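Local structure of aminomethyltransferase (3GIR) at residues A124-D129 with P269-I274; G264-P269 with V337-G342; D275-W280 with R308-L313. The protein belongs to the aminomethyltransferase (T-protein) family, whose chain joins a folate-binding domain to a C-terminal barrel domain. One frame throughout, in Å; residues are numbered along the deposited sequence.

Interaction 1 of 3, residues A124-D129 with P269-I274; sequences AGILDD and PDTTPI
Gly125 and Thr272 bring the two backbones within 4.3 Å, CA to CA, where the turn leading into strand 126-136 meets the irregular segment 269-274. One conventional hydrogen bond joins them, Ile126 N to Thr271 O at 3.1 Å, with 139° at the hydrogen. Around it the backbones meet through CA-H...O contacts. Gly125, with no side chain to intervene, lets Pro269 O approach its CA to 3.2 Å, while the carbonyl of Ala124 is directed at Pro273 CD, with Thr272 CA, 3.2 Å from its O, to one side. This oxygen is buried without a hydrogen-bond donor; its nearest neighbours across the contact are carbon atoms, Thr272 CA and Pro273 CD among them. The tertiary amide nitrogen of Pro269 has no hydrogen to offer Ile126 O, which instead accepts a bond from His263.

The CG1 of Ile126 lies beside the backbone N and anti to the carbonyl carbon (chi1 -64°), which brings the CG1-CD1 branch alongside Thr271 O, 3.5 Å from CG1, and obliquely across the Pro273 ring, whose CG is 4.1 Å from Ile126 CG1. Tyr118 of strand 114-120 touches both Ile126 and Pro273. Thr272 takes part through its methyl, CG2 lying 3.5 Å from Ala124 O. Its hydroxyl accepts from Asp275 N and, weakly, from Ile274 N, while that of Thr271 is engaged by Thr268 N. At the other end, Leu127 CD2 only grazes Pro269 CB.

Both segments belong to the folate-binding domain: the loop following helix 248-257 lies against the hairpin turn joining strands 114-120 and 126-136 of an antiparallel five-stranded sheet.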
ATOM      1  N   ALA A 124      15.113  -2.045  13.131  1.00 24.06           N
ATOM      2  CA  ALA A 124      14.789  -1.529  11.795  1.00 21.69           C
ATOM      3  C   ALA A 124      13.896  -2.445  10.988  1.00 21.49           C
ATOM      4  O   ALA A 124      13.794  -2.289   9.766  1.00 20.18           O
ATOM      5  CB  ALA A 124      16.108  -1.056  10.950  1.00 22.25           C
ATOM      6  N   GLY A 125      13.171  -3.367  11.661  1.00 20.48           N
ATOM      7  CA  GLY A 125      12.099  -4.089  11.002  1.00 20.25           C
ATOM      8  C   GLY A 125      10.908  -3.163  10.797  1.00 19.15           C
ATOM      9  O   GLY A 125      10.719  -2.167  11.504  1.00 18.23           O
ATOM     10  N   ILE A 126      10.109  -3.468   9.779  1.00 18.82           N
ATOM     11  CA  ILE A 126       9.005  -2.597   9.388  1.00 17.58           C
ATOM     12  C   ILE A 126       7.747  -2.972  10.134  1.00 18.30           C
ATOM     13  O   ILE A 126       7.077  -3.984   9.852  1.00 16.82           O
ATOM     14  CB  ILE A 126       8.791  -2.621   7.864  1.00 18.27           C
ATOM     15  CG1 ILE A 126      10.000  -2.060   7.107  1.00 17.67           C
ATOM     16  CG2 ILE A 126       7.518  -1.733   7.448  1.00 16.96           C
ATOM     17  CD1 ILE A 126       9.994  -2.384   5.615  1.00 19.13           C
ATOM     18  N   LEU A 127       7.365  -2.154  11.131  1.00 16.86           N
ATOM     19  CA  LEU A 127       6.103  -2.378  11.856  1.00 17.40           C
ATOM     20  C   LEU A 127       4.876  -2.133  10.940  1.00 17.98           C
ATOM     21  O   LEU A 127       3.866  -2.809  11.078  1.00 18.17           O
ATOM     22  CB  LEU A 127       6.001  -1.405  13.050  1.00 17.23           C
ATOM     23  CG  LEU A 127       7.108  -1.684  14.102  1.00 18.61           C
ATOM     24  CD1 LEU A 127       7.250  -0.545  15.171  1.00 20.79           C
ATOM     25  CD2 LEU A 127       6.727  -3.036  14.818  1.00 21.80           C
ATOM     26  N   ASP A 128       4.979  -1.146  10.065  1.00 18.25           N
ATOM     27  CA  ASP A 128       3.934  -0.790   9.092  1.00 17.64           C
ATOM     28  C   ASP A 128       4.524   0.142   8.086  1.00 18.19           C
ATOM     29  O   ASP A 128       5.420   0.927   8.394  1.00 18.11           O
ATOM     30  CB  ASP A 128       2.697  -0.144   9.735  1.00 18.14           C
ATOM     31  CG  ASP A 128       1.403  -0.348   8.892  1.00 21.03           C
ATOM     32  OD1 ASP A 128       1.497  -1.134   7.916  1.00 23.93           O
ATOM     33  OD2 ASP A 128       0.409   0.397   9.147  1.00 20.79           O
ATOM     34  N   ASP A 129       4.016   0.077   6.868  1.00 18.28           N
ATOM     35  CA  ASP A 129       4.330   1.137   5.902  1.00 19.65           C
ATOM     36  C   ASP A 129       3.175   2.123   5.882  1.00 19.40           C
ATOM     37  O   ASP A 129       2.037   1.757   6.248  1.00 20.36           O
ATOM     38  CB  ASP A 129       4.760   0.633   4.525  1.00 19.26           C
ATOM     39  CG  ASP A 129       3.807  -0.202   3.813  1.00 23.38           C
ATOM     40  OD1 ASP A 129       2.793  -0.736   4.351  1.00 25.60           O
ATOM     41  OD2 ASP A 129       4.136  -0.384   2.570  1.00 26.48           O
ATOM     42  N   PRO A 269       7.547  -7.088  10.326  1.00 21.92           N
ATOM     43  CA  PRO A 269       8.524  -6.607  11.311  1.00 22.55           C
ATOM     44  C   PRO A 269       9.837  -7.362  11.330  1.00 25.17           C
ATOM     45  O   PRO A 269      10.785  -6.885  11.956  1.00 24.72           O
ATOM     46  CB  PRO A 269       7.776  -6.796  12.635  1.00 24.06           C
ATOM     47  CG  PRO A 269       6.418  -6.763  12.270  1.00 24.43           C
ATOM     48  CD  PRO A 269       6.317  -7.488  10.961  1.00 22.70           C
ATOM     49  N   ASP A 270       9.912  -8.464  10.583  1.00 25.93           N
ATOM     50  CA  ASP A 270      11.162  -9.206  10.371  1.00 28.18           C
ATOM     51  C   ASP A 270      11.989  -8.804   9.136  1.00 26.62           C
ATOM     52  O   ASP A 270      13.075  -9.365   8.881  1.00 30.54           O
ATOM     53  CB  ASP A 270      10.864 -10.717  10.426  1.00 29.74           C
ATOM     54  CG  ASP A 270      10.451 -11.167  11.836  1.00 35.13           C
ATOM     55  OD1 ASP A 270      11.070 -10.709  12.822  1.00 42.67           O
ATOM     56  OD2 ASP A 270       9.494 -11.954  11.958  1.00 44.57           O
ATOM     57  N   THR A 271      11.497  -7.859   8.317  1.00 22.37           N
ATOM     58  CA  THR A 271      12.172  -7.411   7.147  1.00 21.36           C
ATOM     59  C   THR A 271      12.513  -5.952   7.342  1.00 20.32           C
ATOM     60  O   THR A 271      11.639  -5.114   7.591  1.00 20.29           O
ATOM     61  CB  THR A 271      11.229  -7.528   5.870  1.00 20.67           C
ATOM     62  OG1 THR A 271      10.045  -6.728   6.021  1.00 20.54           O
ATOM     63  CG2 THR A 271      10.797  -8.989   5.582  1.00 23.36           C
ATOM     64  N   THR A 272      13.780  -5.618   7.250  1.00 21.34           N
ATOM     65  CA  THR A 272      14.211  -4.250   7.210  1.00 21.35           C
ATOM     66  C   THR A 272      13.973  -3.643   5.836  1.00 20.52           C
ATOM     67  O   THR A 272      13.741  -4.389   4.889  1.00 20.25           O
ATOM     68  CB  THR A 272      15.695  -4.133   7.533  1.00 23.23           C
ATOM     69  OG1 THR A 272      16.473  -4.643   6.436  1.00 24.60           O
ATOM     70  CG2 THR A 272      16.032  -4.810   8.828  1.00 23.02           C
ATOM     71  N   PRO A 273      14.060  -2.301   5.695  1.00 19.79           N
ATOM     72  CA  PRO A 273      13.910  -1.742   4.376  1.00 19.33           C
ATOM     73  C   PRO A 273      15.038  -2.177   3.436  1.00 19.01           C
ATOM     74  O   PRO A 273      14.849  -2.162   2.234  1.00 20.34           O
ATOM     75  CB  PRO A 273      13.953  -0.211   4.601  1.00 20.47           C
ATOM     76  CG  PRO A 273      13.450  -0.078   5.981  1.00 21.34           C
ATOM     77  CD  PRO A 273      14.056  -1.257   6.732  1.00 21.60           C
ATOM     78  N   ILE A 274      16.167  -2.582   4.013  1.00 21.43           N
ATOM     79  CA  ILE A 274      17.293  -3.027   3.224  1.00 22.14           C
ATOM     80  C   ILE A 274      16.905  -4.341   2.564  1.00 20.09           C
ATOM     81  O   ILE A 274      17.042  -4.470   1.334  1.00 20.97           O
ATOM     82  CB  ILE A 274      18.592  -3.154   4.100  1.00 23.65           C
ATOM     83  CG1 ILE A 274      19.002  -1.789   4.745  1.00 25.88           C
ATOM     84  CG2 ILE A 274      19.749  -3.700   3.271  1.00 26.65           C
ATOM     85  CD1 ILE A 274      17.980  -1.128   5.846  1.00 25.76           C
TER

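Interaction 2 of 3, residues G264-P269 with V337-G342; sequences GNDITP and VVTSGG
Asp266 OD1 is gripped by two hydroxyls of strand 334-344: Ser340 OG donates to it at 2.6 Å and Thr339 OG1 at 2.7 Å. The two donors belong to a classic beta bulge, in which Thr339 and Ser340 both face Met353 of strand 349-356 in the antiparallel sheet of the C-terminal barrel domain, so that neighbouring side chains can reach the same carboxylate. They use different lone pairs of OD1: Ser340 comes in on the syn side, where the other carboxylate oxygen lies, and Thr339 on the anti side. Ser340 OG lies beside its backbone N (chi1 -63°), whereas Thr339 OG1 sits between backbone N and carbonyl carbon (chi1 55°), which turns each hydroxyl onto OD1.

Arg255 joins the cluster, its NH1 forming a salt bridge to Asp266 OD2 and its NH2 a hydrogen bond to Ser340 OG, while Leu262 N also donates to OD2. With both oxygens engaged, the carboxylate is held against rotation, and the arginine probably helps keep it ionised. The backbone is fastened too, since Asp266 O is hydrogen-bonded to Tyr355 OH.

Asn265 lies beside this cluster, its CB directed at the strand. Its ND2 gives a weak but fairly straight bond to Ser340 OG, 3.4 Å long with 157° at the hydrogen. On its other branch Thr339 turns its methyl to the loop backbone, CG2 resting 3.4 Å from Asn265 O.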
ATOM      1  N   GLY A 264       2.484  -7.483   5.832  1.00 21.00           N
ATOM      2  CA  GLY A 264       1.964  -8.786   6.290  1.00 20.29           C
ATOM      3  C   GLY A 264       2.230  -9.913   5.306  1.00 21.80           C
ATOM      4  O   GLY A 264       2.157 -11.093   5.663  1.00 23.59           O
ATOM      5  N   ASN A 265       2.570  -9.547   4.072  1.00 21.08           N
ATOM      6  CA  ASN A 265       2.977 -10.487   3.019  1.00 21.26           C
ATOM      7  C   ASN A 265       4.424 -10.222   2.669  1.00 19.05           C
ATOM      8  O   ASN A 265       5.341 -10.951   3.081  1.00 21.33           O
ATOM      9  CB  ASN A 265       2.148 -10.333   1.749  1.00 19.65           C
ATOM     10  CG  ASN A 265       0.807 -11.065   1.805  1.00 26.86           C
ATOM     11  OD1 ASN A 265       0.133 -11.083   2.849  1.00 27.21           O
ATOM     12  ND2 ASN A 265       0.380 -11.601   0.675  1.00 25.54           N
ATOM     13  N   ASP A 266       4.645  -9.133   1.959  1.00 18.71           N
ATOM     14  CA  ASP A 266       5.962  -8.828   1.430  1.00 17.69           C
ATOM     15  C   ASP A 266       6.905  -8.098   2.333  1.00 19.69           C
ATOM     16  O   ASP A 266       8.086  -8.037   2.049  1.00 21.13           O
ATOM     17  CB  ASP A 266       5.797  -8.003   0.168  1.00 18.31           C
ATOM     18  CG  ASP A 266       4.707  -8.554  -0.719  1.00 19.83           C
ATOM     19  OD1 ASP A 266       4.772  -9.740  -1.167  1.00 19.40           O
ATOM     20  OD2 ASP A 266       3.730  -7.789  -0.916  1.00 18.23           O
ATOM     21  N   ILE A 267       6.369  -7.419   3.335  1.00 17.28           N
ATOM     22  CA  ILE A 267       7.148  -6.752   4.360  1.00 18.59           C
ATOM     23  C   ILE A 267       6.499  -7.091   5.680  1.00 18.88           C
ATOM     24  O   ILE A 267       5.259  -7.167   5.758  1.00 19.73           O
ATOM     25  CB  ILE A 267       7.287  -5.264   4.114  1.00 19.34           C
ATOM     26  CG1 ILE A 267       5.944  -4.586   3.824  1.00 19.34           C
ATOM     27  CG2 ILE A 267       8.262  -5.028   2.925  1.00 20.39           C
ATOM     28  CD1 ILE A 267       6.055  -3.044   3.591  1.00 21.03           C
ATOM     29  N   THR A 268       7.318  -7.223   6.715  1.00 20.04           N
ATOM     30  CA  THR A 268       6.860  -7.603   8.027  1.00 21.47           C
ATOM     31  C   THR A 268       7.859  -6.998   9.034  1.00 20.05           C
ATOM     32  O   THR A 268       8.898  -6.444   8.641  1.00 19.32           O
ATOM     33  CB  THR A 268       6.841  -9.122   8.200  1.00 22.60           C
ATOM     34  OG1 THR A 268       8.190  -9.549   8.332  1.00 24.56           O
ATOM     35  CG2 THR A 268       6.200  -9.858   7.022  1.00 24.04           C
ATOM     36  N   PRO A 269       7.547  -7.088  10.326  1.00 21.92           N
ATOM     37  CA  PRO A 269       8.524  -6.607  11.311  1.00 22.55           C
ATOM     38  C   PRO A 269       9.837  -7.362  11.330  1.00 25.17           C
ATOM     39  O   PRO A 269      10.785  -6.885  11.956  1.00 24.72           O
ATOM     40  CB  PRO A 269       7.776  -6.796  12.635  1.00 24.06           C
ATOM     41  CG  PRO A 269       6.418  -6.763  12.270  1.00 24.43           C
ATOM     42  CD  PRO A 269       6.317  -7.488  10.961  1.00 22.70           C
ATOM     43  N   VAL A 337      10.992 -17.905  -0.180  1.00 17.64           N
ATOM     44  CA  VAL A 337       9.539 -18.089  -0.111  1.00 18.07           C
ATOM     45  C   VAL A 337       8.848 -17.063  -0.996  1.00 16.82           C
ATOM     46  O   VAL A 337       9.359 -15.930  -1.147  1.00 17.88           O
ATOM     47  CB  VAL A 337       9.032 -17.972   1.346  1.00 19.00           C
ATOM     48  CG1 VAL A 337       9.152 -16.594   1.876  1.00 21.01           C
ATOM     49  CG2 VAL A 337       7.612 -18.618   1.453  1.00 20.28           C
ATOM     50  N   VAL A 338       7.733 -17.445  -1.618  1.00 16.62           N
ATOM     51  CA  VAL A 338       6.860 -16.545  -2.283  1.00 15.67           C
ATOM     52  C   VAL A 338       6.003 -15.842  -1.261  1.00 16.86           C
ATOM     53  O   VAL A 338       5.356 -16.503  -0.433  1.00 18.12           O
ATOM     54  CB  VAL A 338       5.956 -17.288  -3.277  1.00 16.49           C
ATOM     55  CG1 VAL A 338       4.871 -16.411  -3.929  1.00 17.94           C
ATOM     56  CG2 VAL A 338       6.824 -17.995  -4.363  1.00 17.00           C
ATOM     57  N   THR A 339       6.015 -14.531  -1.291  1.00 16.36           N
ATOM     58  CA  THR A 339       5.208 -13.721  -0.358  1.00 15.91           C
ATOM     59  C   THR A 339       3.875 -13.280  -0.932  1.00 16.42           C
ATOM     60  O   THR A 339       2.909 -13.064  -0.165  1.00 17.94           O
ATOM     61  CB  THR A 339       5.969 -12.572   0.197  1.00 15.74           C
ATOM     62  OG1 THR A 339       6.511 -11.772  -0.869  1.00 17.31           O
ATOM     63  CG2 THR A 339       7.107 -13.036   1.107  1.00 15.95           C
ATOM     64  N   SER A 340       3.794 -13.098  -2.263  1.00 16.08           N
ATOM     65  CA  SER A 340       2.552 -12.706  -2.937  1.00 16.03           C
ATOM     66  C   SER A 340       2.527 -13.352  -4.308  1.00 17.31           C
ATOM     67  O   SER A 340       3.564 -13.525  -4.947  1.00 16.87           O
ATOM     68  CB  SER A 340       2.418 -11.198  -3.133  1.00 16.48           C
ATOM     69  OG  SER A 340       2.356 -10.506  -1.924  1.00 18.03           O
ATOM     70  N   GLY A 341       1.350 -13.736  -4.752  1.00 17.80           N
ATOM     71  CA  GLY A 341       1.234 -14.326  -6.073  1.00 19.65           C
ATOM     72  C   GLY A 341      -0.174 -14.392  -6.559  1.00 20.99           C
ATOM     73  O   GLY A 341      -1.089 -14.640  -5.743  1.00 23.51           O
ATOM     74  N   GLY A 342      -0.369 -14.209  -7.864  1.00 19.76           N
ATOM     75  CA  GLY A 342      -1.675 -14.356  -8.481  1.00 21.15           C
ATOM     76  C   GLY A 342      -1.611 -14.222  -9.989  1.00 21.39           C
ATOM     77  O   GLY A 342      -0.558 -14.091 -10.561  1.00 22.16           O
TER

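Interaction 3 of 3, residues D275-W280 with R308-L313; sequences DAALTW and RCRVGL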
ATOM      1  N   ASP A 275      16.402  -5.300   3.353  1.00 20.86           N
ATOM      2  CA  ASP A 275      15.986  -6.594   2.789  1.00 20.08           C
ATOM      3  C   ASP A 275      14.869  -6.361   1.750  1.00 19.34           C
ATOM      4  O   ASP A 275      14.791  -7.008   0.726  1.00 20.25           O
ATOM      5  CB  ASP A 275      15.410  -7.501   3.893  1.00 21.32           C
ATOM      6  CG  ASP A 275      16.329  -7.690   5.069  1.00 26.02           C
ATOM      7  OD1 ASP A 275      17.564  -7.718   4.811  1.00 28.07           O
ATOM      8  OD2 ASP A 275      15.766  -7.859   6.234  1.00 30.76           O
ATOM      9  N   ALA A 276      13.945  -5.444   2.057  1.00 19.22           N
ATOM     10  CA  ALA A 276      12.797  -5.185   1.225  1.00 19.37           C
ATOM     11  C   ALA A 276      13.012  -4.308   0.010  1.00 18.94           C
ATOM     12  O   ALA A 276      12.096  -4.069  -0.764  1.00 21.11           O
ATOM     13  CB  ALA A 276      11.634  -4.586   2.128  1.00 20.05           C
ATOM     14  N   ALA A 277      14.248  -3.830  -0.168  1.00 19.44           N
ATOM     15  CA  ALA A 277      14.582  -2.875  -1.233  1.00 20.66           C
ATOM     16  C   ALA A 277      13.649  -1.676  -1.265  1.00 21.04           C
ATOM     17  O   ALA A 277      13.163  -1.266  -2.338  1.00 22.05           O
ATOM     18  CB  ALA A 277      14.627  -3.562  -2.641  1.00 21.10           C
ATOM     19  N   LEU A 278      13.518  -1.058  -0.079  1.00 21.75           N
ATOM     20  CA  LEU A 278      12.703   0.127   0.113  1.00 21.04           C
ATOM     21  C   LEU A 278      13.547   1.256   0.747  1.00 22.73           C
ATOM     22  O   LEU A 278      12.979   2.257   1.229  1.00 21.53           O
ATOM     23  CB  LEU A 278      11.508  -0.235   0.977  1.00 20.22           C
ATOM     24  CG  LEU A 278      10.456  -1.219   0.466  1.00 19.90           C
ATOM     25  CD1 LEU A 278       9.416  -1.422   1.558  1.00 20.96           C
ATOM     26  CD2 LEU A 278       9.778  -0.703  -0.771  1.00 19.66           C
ATOM     27  N   THR A 279      14.885   1.139   0.776  1.00 22.38           N
ATOM     28  CA  THR A 279      15.694   2.179   1.429  1.00 22.76           C
ATOM     29  C   THR A 279      15.574   3.505   0.683  1.00 23.08           C
ATOM     30  O   THR A 279      15.906   4.528   1.270  1.00 25.65           O
ATOM     31  CB  THR A 279      17.237   1.839   1.510  1.00 24.26           C
ATOM     32  OG1 THR A 279      17.714   1.674   0.174  1.00 27.51           O
ATOM     33  CG2 THR A 279      17.451   0.560   2.351  1.00 25.53           C
ATOM     34  N   TRP A 280      15.132   3.493  -0.576  1.00 23.75           N
ATOM     35  CA  TRP A 280      14.927   4.708  -1.374  1.00 23.79           C
ATOM     36  C   TRP A 280      14.012   5.728  -0.656  1.00 25.13           C
ATOM     37  O   TRP A 280      14.079   6.928  -0.908  1.00 25.16           O
ATOM     38  CB  TRP A 280      14.364   4.408  -2.741  1.00 24.82           C
ATOM     39  CG  TRP A 280      13.071   3.625  -2.756  1.00 25.07           C
ATOM     40  CD1 TRP A 280      12.966   2.309  -3.011  1.00 25.05           C
ATOM     41  CD2 TRP A 280      11.736   4.115  -2.569  1.00 26.20           C
ATOM     42  NE1 TRP A 280      11.645   1.915  -2.985  1.00 25.30           N
ATOM     43  CE2 TRP A 280      10.871   3.008  -2.693  1.00 24.89           C
ATOM     44  CE3 TRP A 280      11.190   5.368  -2.278  1.00 25.90           C
ATOM     45  CZ2 TRP A 280       9.491   3.128  -2.565  1.00 24.66           C
ATOM     46  CZ3 TRP A 280       9.808   5.465  -2.161  1.00 26.28           C
ATOM     47  CH2 TRP A 280       8.998   4.355  -2.278  1.00 24.64           C
ATOM     48  N   ARG A 308      18.258 -11.183   3.108  1.00 32.68           N
ATOM     49  CA  ARG A 308      17.479 -11.831   2.052  1.00 29.60           C
ATOM     50  C   ARG A 308      16.951 -10.650   1.240  1.00 27.70           C
ATOM     51  O   ARG A 308      17.001  -9.514   1.723  1.00 26.67           O
ATOM     52  CB  ARG A 308      16.316 -12.575   2.621  1.00 30.88           C
ATOM     53  CG  ARG A 308      15.631 -11.909   3.747  1.00 31.73           C
ATOM     54  CD  ARG A 308      14.459 -12.799   4.108  1.00 35.97           C
ATOM     55  NE  ARG A 308      13.618 -12.299   5.174  1.00 38.72           N
ATOM     56  CZ  ARG A 308      12.365 -12.728   5.409  1.00 45.94           C
ATOM     57  NH1 ARG A 308      11.782 -13.654   4.619  1.00 47.85           N
ATOM     58  NH2 ARG A 308      11.664 -12.220   6.442  1.00 46.80           N
ATOM     59  N   CYS A 309      16.448 -10.892   0.031  1.00 23.17           N
ATOM     60  CA  CYS A 309      16.154  -9.785  -0.917  1.00 21.89           C
ATOM     61  C   CYS A 309      14.757  -9.938  -1.486  1.00 18.99           C
ATOM     62  O   CYS A 309      14.457 -10.988  -2.047  1.00 18.53           O
ATOM     63  CB  CYS A 309      17.062  -9.766  -2.103  1.00 22.17           C
ATOM     64  SG  CYS A 309      18.792  -9.581  -1.530  1.00 25.39           S
ATOM     65  N   ARG A 310      13.937  -8.873  -1.425  1.00 17.39           N
ATOM     66  CA  ARG A 310      12.627  -8.902  -2.077  1.00 18.26           C
ATOM     67  C   ARG A 310      12.757  -8.723  -3.580  1.00 18.49           C
ATOM     68  O   ARG A 310      13.400  -7.754  -4.082  1.00 20.48           O
ATOM     69  CB  ARG A 310      11.739  -7.780  -1.549  1.00 18.32           C
ATOM     70  CG  ARG A 310      10.318  -7.855  -2.176  1.00 18.47           C
ATOM     71  CD  ARG A 310       9.436  -6.750  -1.571  1.00 20.21           C
ATOM     72  NE  ARG A 310      10.010  -5.428  -1.890  1.00 19.52           N
ATOM     73  CZ  ARG A 310       9.829  -4.726  -3.003  1.00 22.36           C
ATOM     74  NH1 ARG A 310       8.972  -5.080  -3.960  1.00 24.57           N
ATOM     75  NH2 ARG A 310      10.471  -3.575  -3.132  1.00 22.83           N
ATOM     76  N   VAL A 311      12.223  -9.704  -4.312  1.00 17.55           N
ATOM     77  CA  VAL A 311      12.276  -9.735  -5.714  1.00 16.57           C
ATOM     78  C   VAL A 311      10.936 -10.042  -6.377  1.00 16.27           C
ATOM     79  O   VAL A 311      10.074 -10.750  -5.814  1.00 17.98           O
ATOM     80  CB  VAL A 311      13.392 -10.744  -6.257  1.00 18.98           C
ATOM     81  CG1 VAL A 311      14.802 -10.354  -5.769  1.00 19.31           C
ATOM     82  CG2 VAL A 311      13.040 -12.181  -5.915  1.00 17.66           C
ATOM     83  N   GLY A 312      10.803  -9.548  -7.615  1.00 16.91           N
ATOM     84  CA  GLY A 312       9.761 -10.031  -8.473  1.00 16.92           C
ATOM     85  C   GLY A 312      10.047 -11.427  -8.927  1.00 17.82           C
ATOM     86  O   GLY A 312      11.232 -11.776  -9.125  1.00 17.48           O
ATOM     87  N   LEU A 313       9.009 -12.225  -9.156  1.00 15.92           N
ATOM     88  CA  LEU A 313       9.132 -13.593  -9.624  1.00 15.44           C
ATOM     89  C   LEU A 313       8.121 -13.866 -10.713  1.00 17.66           C
ATOM     90  O   LEU A 313       6.947 -13.572 -10.550  1.00 18.41           O
ATOM     91  CB  LEU A 313       8.897 -14.588  -8.436  1.00 15.98           C
ATOM     92  CG  LEU A 313       9.927 -14.522  -7.329  1.00 16.18           C
ATOM     93  CD1 LEU A 313       9.386 -15.235  -6.006  1.00 16.94           C
ATOM     94  CD2 LEU A 313      11.278 -15.112  -7.740  1.00 16.27           C
TER
HETATM   95  O   HOH W   1      14.373 -10.401   6.663  1.00 39.64           O
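Arg310 reaches from strand 309-315, in the antiparallel sheet of the C-terminal barrel domain, and takes Ala276 O in a side-on, two-nitrogen grip: NE donates to it at 2.7 Å and NH2 at 2.9 Å. The carbonyl oxygen lies close to the guanidinium plane, at its edge. CG is anti to the backbone N, and a bend at chi3 (62°) swings the guanidinium back to the loop.

The same residue satisfies the preceding carbonyl through its backbone: Arg310 N donates to Asp275 O at 3.0 Å. Cys309 CA, 3.5 Å from that oxygen, adds a CA-H...O contact. Asp275 thus has its carbonyl bound across the contact, while its OD1 accepts from Ser307 N and its backbone N donates to Thr272 OG1.

Asp275 OD2 and Arg308 NE, 5.0 Å apart, do not touch directly; a water donates to OD2 at 2.9 Å and also lies by Arg308 NE, too close for that second bond to be more than doubtful. The Arg308 guanidinium makes a cation-pi contact with Tyr355. Leu278 also crosses Arg310 at about a right angle, its CD2 3.8 Å from Arg310 NH2.

The three contacts share one loop, from helix 248-257 to helix 284-289. Interaction 1 holds it to the folate-binding domain, while interactions 2 and 3 fasten it to two strands of the same barrel-domain sheet, so the loop bridges the two domains. Pro269, common to 264-269 and 269-274, makes contact only in interaction 1. Interactions 1 and 2 are centred 12 Å apart, and interaction 3 about 11 Å from each. Ile267 packs between them, its CG2 lying 3.5 Å from Ala276 CB and 4.2 Å from Ile126 CD1. Pro273 O and Leu278 N, 2.9 Å apart, probably form a hydrogen bond between interactions 1 and 3. The sodium ion, at Leu238, Asp240 and Val243, involves none of these segments.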